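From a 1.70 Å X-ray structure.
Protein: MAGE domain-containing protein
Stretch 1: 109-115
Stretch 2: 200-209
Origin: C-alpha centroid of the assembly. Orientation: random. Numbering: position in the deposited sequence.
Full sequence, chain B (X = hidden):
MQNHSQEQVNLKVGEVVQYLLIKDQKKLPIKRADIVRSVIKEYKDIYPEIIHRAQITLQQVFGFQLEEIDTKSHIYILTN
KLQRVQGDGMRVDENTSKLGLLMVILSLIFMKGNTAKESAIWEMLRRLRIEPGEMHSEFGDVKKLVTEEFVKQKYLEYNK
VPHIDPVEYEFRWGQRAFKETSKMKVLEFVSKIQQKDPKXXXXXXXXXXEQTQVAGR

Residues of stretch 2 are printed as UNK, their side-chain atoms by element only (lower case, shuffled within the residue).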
ATOM      1  N   ILE B 109     -23.140   4.051 -14.699  1.00 20.69           N
ATOM      2  CA  ILE B 109     -22.805   4.875 -15.854  1.00 21.31           C
ATOM      3  C   ILE B 109     -22.849   4.047 -17.129  1.00 22.31           C
ATOM      4  O   ILE B 109     -23.509   4.411 -18.106  1.00 22.89           O
ATOM      5  CB  ILE B 109     -21.426   5.525 -15.656  1.00 17.80           C
ATOM      6  CG1 ILE B 109     -21.443   6.502 -14.480  1.00 20.44           C
ATOM      7  CG2 ILE B 109     -20.952   6.176 -16.961  1.00 20.94           C
ATOM      8  CD1 ILE B 109     -20.046   6.985 -14.103  1.00 19.32           C
ATOM      9  N   PHE B 110     -22.147   2.916 -17.137  1.00 19.67           N
ATOM     10  CA  PHE B 110     -22.089   2.089 -18.334  1.00 19.23           C
ATOM     11  C   PHE B 110     -23.459   1.514 -18.685  1.00 22.52           C
ATOM     12  O   PHE B 110     -23.872   1.543 -19.851  1.00 23.00           O
ATOM     13  CB  PHE B 110     -21.055   0.973 -18.131  1.00 20.78           C
ATOM     14  CG  PHE B 110     -21.210  -0.180 -19.083  1.00 19.72           C
ATOM     15  CD1 PHE B 110     -20.995  -0.010 -20.443  1.00 21.85           C
ATOM     16  CD2 PHE B 110     -21.574  -1.436 -18.612  1.00 19.77           C
ATOM     17  CE1 PHE B 110     -21.147  -1.079 -21.331  1.00 23.73           C
ATOM     18  CE2 PHE B 110     -21.724  -2.508 -19.487  1.00 20.57           C
ATOM     19  CZ  PHE B 110     -21.507  -2.324 -20.852  1.00 22.52           C
ATOM     20  N   MET B 111     -24.182   0.989 -17.691  1.00 21.18           N
ATOM     21  CA  MET B 111     -25.432   0.292 -17.981  1.00 23.63           C
ATOM     22  C   MET B 111     -26.506   1.246 -18.484  1.00 28.14           C
ATOM     23  O   MET B 111     -27.413   0.813 -19.206  1.00 26.71           O
ATOM     24  CB  MET B 111     -25.920  -0.464 -16.742  1.00 26.02           C
ATOM     25  CG  MET B 111     -25.020  -1.653 -16.310  1.00 22.52           C
ATOM     26  SD  MET B 111     -24.780  -2.917 -17.585  1.00 23.88           S
ATOM     27  CE  MET B 111     -26.352  -3.786 -17.498  1.00 27.10           C
ATOM     28  N   LYS B 112     -26.395   2.532 -18.144  1.00 24.60           N
ATOM     29  CA  LYS B 112     -27.307   3.577 -18.590  1.00 29.10           C
ATOM     30  C   LYS B 112     -26.794   4.322 -19.814  1.00 26.66           C
ATOM     31  O   LYS B 112     -27.205   5.461 -20.048  1.00 33.75           O
ATOM     32  CB  LYS B 112     -27.564   4.572 -17.454  1.00 30.62           C
ATOM     33  CG  LYS B 112     -28.395   4.019 -16.327  1.00 33.40           C
ATOM     34  CD  LYS B 112     -29.768   3.620 -16.836  1.00 37.23           C
ATOM     35  CE  LYS B 112     -30.741   3.393 -15.697  1.00 37.90           C
ATOM     36  NZ  LYS B 112     -32.100   3.085 -16.222  1.00 41.44           N
ATOM     37  N   GLY B 113     -25.905   3.720 -20.596  1.00 27.33           N
ATOM     38  CA  GLY B 113     -25.490   4.321 -21.849  1.00 30.36           C
ATOM     39  C   GLY B 113     -24.276   5.218 -21.782  1.00 30.15           C
ATOM     40  O   GLY B 113     -24.135   6.102 -22.635  1.00 30.55           O
ATOM     41  N   ASN B 114     -23.407   5.033 -20.788  1.00 26.65           N
ATOM     42  CA  ASN B 114     -22.075   5.640 -20.655  1.00 23.12           C
ATOM     43  C   ASN B 114     -22.106   7.075 -20.141  1.00 24.03           C
ATOM     44  O   ASN B 114     -21.077   7.766 -20.195  1.00 26.30           O
ATOM     45  CB  ASN B 114     -21.290   5.547 -21.966  1.00 26.02           C
ATOM     46  CG  ASN B 114     -21.090   4.105 -22.405  1.00 27.35           C
ATOM     47  OD1 ASN B 114     -20.541   3.294 -21.660  1.00 26.75           O
ATOM     48  ND2 ASN B 114     -21.582   3.768 -23.589  1.00 30.73           N
ATOM     49  N   THR B 115     -23.233   7.530 -19.602  1.00 25.47           N
ATOM     50  CA  THR B 115     -23.313   8.785 -18.867  1.00 24.19           C
ATOM     51  C   THR B 115     -24.384   8.623 -17.801  1.00 25.47           C
ATOM     52  O   THR B 115     -25.355   7.884 -17.989  1.00 29.30           O
ATOM     53  CB  THR B 115     -23.643   9.989 -19.773  1.00 28.30           C
ATOM     54  OG1 THR B 115     -22.706  10.060 -20.849  1.00 39.46           O
ATOM     55  CG2 THR B 115     -23.543  11.278 -19.000  1.00 28.45           C
ATOM     56  N   UNK B 200     -27.694 -11.553 -21.396  1.00 29.47           N
ATOM     57  CA  UNK B 200     -29.031 -11.084 -21.027  1.00 31.46           C
ATOM     58  C   UNK B 200     -29.214  -9.612 -21.371  1.00 33.45           C
ATOM     59  O   UNK B 200     -30.317  -9.184 -21.733  1.00 31.27           O
ATOM     60  o   UNK B 200     -28.999 -12.608 -19.116  1.00 39.19           O
ATOM     61  c   UNK B 200     -29.282 -11.285 -19.526  1.00 29.92           C
ATOM     62  N   UNK B 201     -28.151  -8.825 -21.254  1.00 30.34           N
ATOM     63  CA  UNK B 201     -28.206  -7.387 -21.485  1.00 29.02           C
ATOM     64  C   UNK B 201     -27.753  -7.075 -22.910  1.00 30.30           C
ATOM     65  O   UNK B 201     -26.680  -6.520 -23.142  1.00 26.85           O
ATOM     66  c   UNK B 201     -30.463  -5.557 -16.287  1.00 37.93           C
ATOM     67  c   UNK B 201     -27.661  -6.944 -19.039  1.00 30.29           C
ATOM     68  c   UNK B 201     -29.675  -5.373 -18.567  1.00 35.58           C
ATOM     69  c   UNK B 201     -28.632  -6.869 -16.974  1.00 36.22           C
ATOM     70  c   UNK B 201     -27.021  -7.807 -18.197  1.00 30.79           C
ATOM     71  c   UNK B 201     -30.550  -5.002 -17.572  1.00 34.55           C
ATOM     72  n   UNK B 201     -27.599  -7.769 -16.951  1.00 34.17           N
ATOM     73  c   UNK B 201     -29.513  -6.491 -15.970  1.00 34.95           C
ATOM     74  c   UNK B 201     -28.697  -6.332 -18.276  1.00 33.65           C
ATOM     75  c   UNK B 201     -27.334  -6.663 -20.463  1.00 30.10           C
ATOM     76  N   UNK B 202     -28.623  -7.422 -23.867  1.00 29.86           N
ATOM     77  CA  UNK B 202     -28.272  -7.365 -25.287  1.00 27.96           C
ATOM     78  C   UNK B 202     -27.679  -6.019 -25.686  1.00 28.17           C
ATOM     79  O   UNK B 202     -26.671  -5.957 -26.400  1.00 28.37           O
ATOM     80  c   UNK B 202     -29.511  -7.658 -26.140  1.00 30.43           C
ATOM     81  c   UNK B 202     -29.155  -7.637 -27.610  1.00 31.82           C
ATOM     82  o   UNK B 202     -30.029  -8.949 -25.803  1.00 34.65           O
ATOM     83  N   UNK B 203     -28.301  -4.928 -25.245  1.00 27.06           N
ATOM     84  CA  UNK B 203     -27.844  -3.597 -25.639  1.00 27.99           C
ATOM     85  C   UNK B 203     -26.457  -3.297 -25.081  1.00 27.95           C
ATOM     86  O   UNK B 203     -25.565  -2.834 -25.804  1.00 25.53           O
ATOM     87  o   UNK B 203     -30.147  -2.850 -25.695  1.00 32.86           O
ATOM     88  c   UNK B 203     -28.847  -2.547 -25.163  1.00 35.35           C
ATOM     89  c   UNK B 203     -28.415  -1.159 -25.616  1.00 31.40           C
ATOM     90  N   UNK B 204     -26.268  -3.542 -23.786  1.00 26.54           N
ATOM     91  CA  UNK B 204     -24.981  -3.270 -23.159  1.00 25.92           C
ATOM     92  C   UNK B 204     -23.915  -4.252 -23.636  1.00 24.74           C
ATOM     93  O   UNK B 204     -22.745  -3.876 -23.798  1.00 23.78           O
ATOM     94  c   UNK B 204     -25.155  -3.304 -21.640  1.00 23.63           C
ATOM     95  n   UNK B 204     -28.403  -1.646 -20.578  1.00 25.38           N
ATOM     96  o   UNK B 204     -28.005  -3.528 -21.736  1.00 28.17           O
ATOM     97  c   UNK B 204     -26.090  -2.185 -21.106  1.00 26.83           C
ATOM     98  c   UNK B 204     -27.589  -2.513 -21.174  1.00 28.17           C
ATOM     99  N   UNK B 205     -24.305  -5.499 -23.895  1.00 23.65           N
ATOM    100  CA  UNK B 205     -23.365  -6.472 -24.440  1.00 25.03           C
ATOM    101  C   UNK B 205     -22.805  -6.015 -25.781  1.00 28.90           C
ATOM    102  O   UNK B 205     -21.601  -6.130 -26.030  1.00 25.57           O
ATOM    103  c   UNK B 205     -22.488  -9.676 -23.919  1.00 26.15           C
ATOM    104  c   UNK B 205     -21.411 -11.046 -25.539  1.00 32.64           C
ATOM    105  c   UNK B 205     -22.029 -10.349 -26.551  1.00 34.49           C
ATOM    106  c   UNK B 205     -24.054  -7.828 -24.582  1.00 24.20           C
ATOM    107  c   UNK B 205     -23.116  -8.952 -24.921  1.00 27.83           C
ATOM    108  c   UNK B 205     -22.881  -9.313 -26.240  1.00 31.42           C
ATOM    109  o   UNK B 205     -20.564 -12.086 -25.844  1.00 36.88           O
ATOM    110  c   UNK B 205     -21.636 -10.716 -24.223  1.00 24.42           C
ATOM    111  N   UNK B 206     -23.663  -5.503 -26.667  1.00 25.81           N
ATOM    112  CA  UNK B 206     -23.154  -5.036 -27.952  1.00 29.43           C
ATOM    113  C   UNK B 206     -22.238  -3.834 -27.770  1.00 28.64           C
ATOM    114  O   UNK B 206     -21.202  -3.732 -28.436  1.00 29.41           O
ATOM    115  c   UNK B 206     -24.464  -4.195 -32.744  1.00 53.94           C
ATOM    116  n   UNK B 206     -25.498  -4.482 -33.785  1.00 54.29           N
ATOM    117  c   UNK B 206     -24.982  -4.446 -31.328  1.00 46.16           C
ATOM    118  c   UNK B 206     -24.312  -4.705 -28.898  1.00 30.16           C
ATOM    119  c   UNK B 206     -23.851  -4.360 -30.311  1.00 41.40           C
ATOM    120  N   UNK B 207     -22.593  -2.923 -26.855  1.00 26.82           N
ATOM    121  CA  UNK B 207     -21.736  -1.772 -26.595  1.00 25.33           C
ATOM    122  C   UNK B 207     -20.379  -2.209 -26.052  1.00 27.79           C
ATOM    123  O   UNK B 207     -19.345  -1.623 -26.392  1.00 27.21           O
ATOM    124  c   UNK B 207     -22.428  -0.815 -25.630  1.00 24.72           C
ATOM    125  o   UNK B 207     -21.152   1.031 -26.434  1.00 30.51           O
ATOM    126  c   UNK B 207     -21.660   0.476 -25.436  1.00 25.90           C
ATOM    127  o   UNK B 207     -21.569   0.943 -24.289  1.00 29.26           O
ATOM    128  N   UNK B 208     -20.362  -3.255 -25.227  1.00 23.86           N
ATOM    129  CA  UNK B 208     -19.109  -3.726 -24.650  1.00 23.67           C
ATOM    130  C   UNK B 208     -18.232  -4.441 -25.669  1.00 32.06           C
ATOM    131  O   UNK B 208     -17.011  -4.500 -25.486  1.00 32.28           O
ATOM    132  c   UNK B 208     -19.402  -4.644 -23.458  1.00 21.86           C
ATOM    133  N   UNK B 209     -18.820  -4.978 -26.741  1.00 31.48           N
ATOM    134  CA  UNK B 209     -18.028  -5.665 -27.756  1.00 35.50           C
ATOM    135  C   UNK B 209     -17.292  -4.695 -28.671  1.00 39.29           C
ATOM    136  O   UNK B 209     -16.199  -5.016 -29.149  1.00 45.80           O
ATOM    137  c   UNK B 209     -19.653  -9.002 -28.721  1.00 45.40           C
ATOM    138  o   UNK B 209     -20.425  -8.970 -29.679  1.00 50.03           O
ATOM    139  c   UNK B 209     -19.459  -7.786 -27.835  1.00 35.09           C
ATOM    140  c   UNK B 209     -18.920  -6.588 -28.589  1.00 34.64           C
ATOM    141  n   UNK B 209     -18.946 -10.086 -28.406  1.00 44.60           N
TER
HETATM  142  O   HOH W   1     -23.696   0.964 -22.556  1.00 29.46           O

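Position 200 carries two side-chain atoms, one carbon followed by one oxygen, and lies too far from stretch 1 to touch it. A single hydroxymethyl group identifies Ser200. At position 201 one carbon leads into fused five- and six-membered rings that hold eight carbons and one nitrogen, an indole, and Met111 CE rests over one face of these rings. The residue is Trp201. It takes the N-cap position before the helix, and its CA-to-CB bond points toward stretch 1. Met111 CE lies 3.5 Å from Trp201 CD2 and 3.7 Å from the centroid of the five-membered ring, close to the ring normal. This is a CH-pi contact, in which the methyl group meets the pi cloud.

Positions 202 and 203 are alike: in each, the first side-chain carbon carries one oxygen and one carbon, and neither side chain reaches stretch 1. The branch with a hydroxyl and a methyl makes them Thr202 and Thr203. The hydroxyl of Thr203 is satisfied elsewhere in the structure.

Position 204 has three side-chain carbons in a row, the third bearing one oxygen and one nitrogen. The terminal nitrogen lies 3.0 Å from Met111 O, as a donor to a carbonyl would. The chain length and the amide give Gln204. The hydrogen bond from Gln204 NE2 to Met111 O is nearly straight, at 176°, and falls where the first helix ends, Lys112 being the first residue to leave helical angles. The chain of Gln204 also packs along the methionine, with Met111 SD 3.8 Å from Gln204 CG.

Position 205 shows one carbon and a six-carbon ring bearing an oxygen; its CA-to-CB bond points away from stretch 1 and the side chain makes no contact with it. The phenol identifies Tyr205. Position 206 has four carbons in a row ending in nitrogen, also without contact to stretch 1; this is Lys206, extended and exposed.

At position 207 two carbons are followed by two oxygens on the second, a carboxylate, and one of these oxygens lies 2.9 Å from Asn114 ND2. The residue is Asp207. Asn114 ND2 donates to Asp207 OD2 at 171°, and a water bridges the same oxygen, at 2.7 Å from its own O to Asp207 OD2, to the backbone, at 2.8 Å from water O to Phe110 O. It donates to both acceptors.

Position 208 has a single side-chain carbon, CB, 4.1 Å from Phe110 CZ; it is Ala208. Position 209 repeats the three-carbon amide pattern, out of reach of stretch 1, and is Gln209.

The contact thus joins the end of one helix and the loop after it to the N-cap residue and one side of the helix that follows it, burying 328 Å² in all. Apolar packing comes from Met111 against Trp201 and from Phe110 against Ala208, while the edge of the Phe110 ring faces Gln204 O and Asp207 OD2. Two nearly straight hydrogen bonds accompany the packing: Gln204 holds the carbonyl of Met111, and Asp207 receives the amide of Asn114. In the loop, Gly113 adopts positive phi, at which a CB would jam against the preceding carbonyl oxygen.

Stretch 2 (200-209) SWTTQYKDAQ
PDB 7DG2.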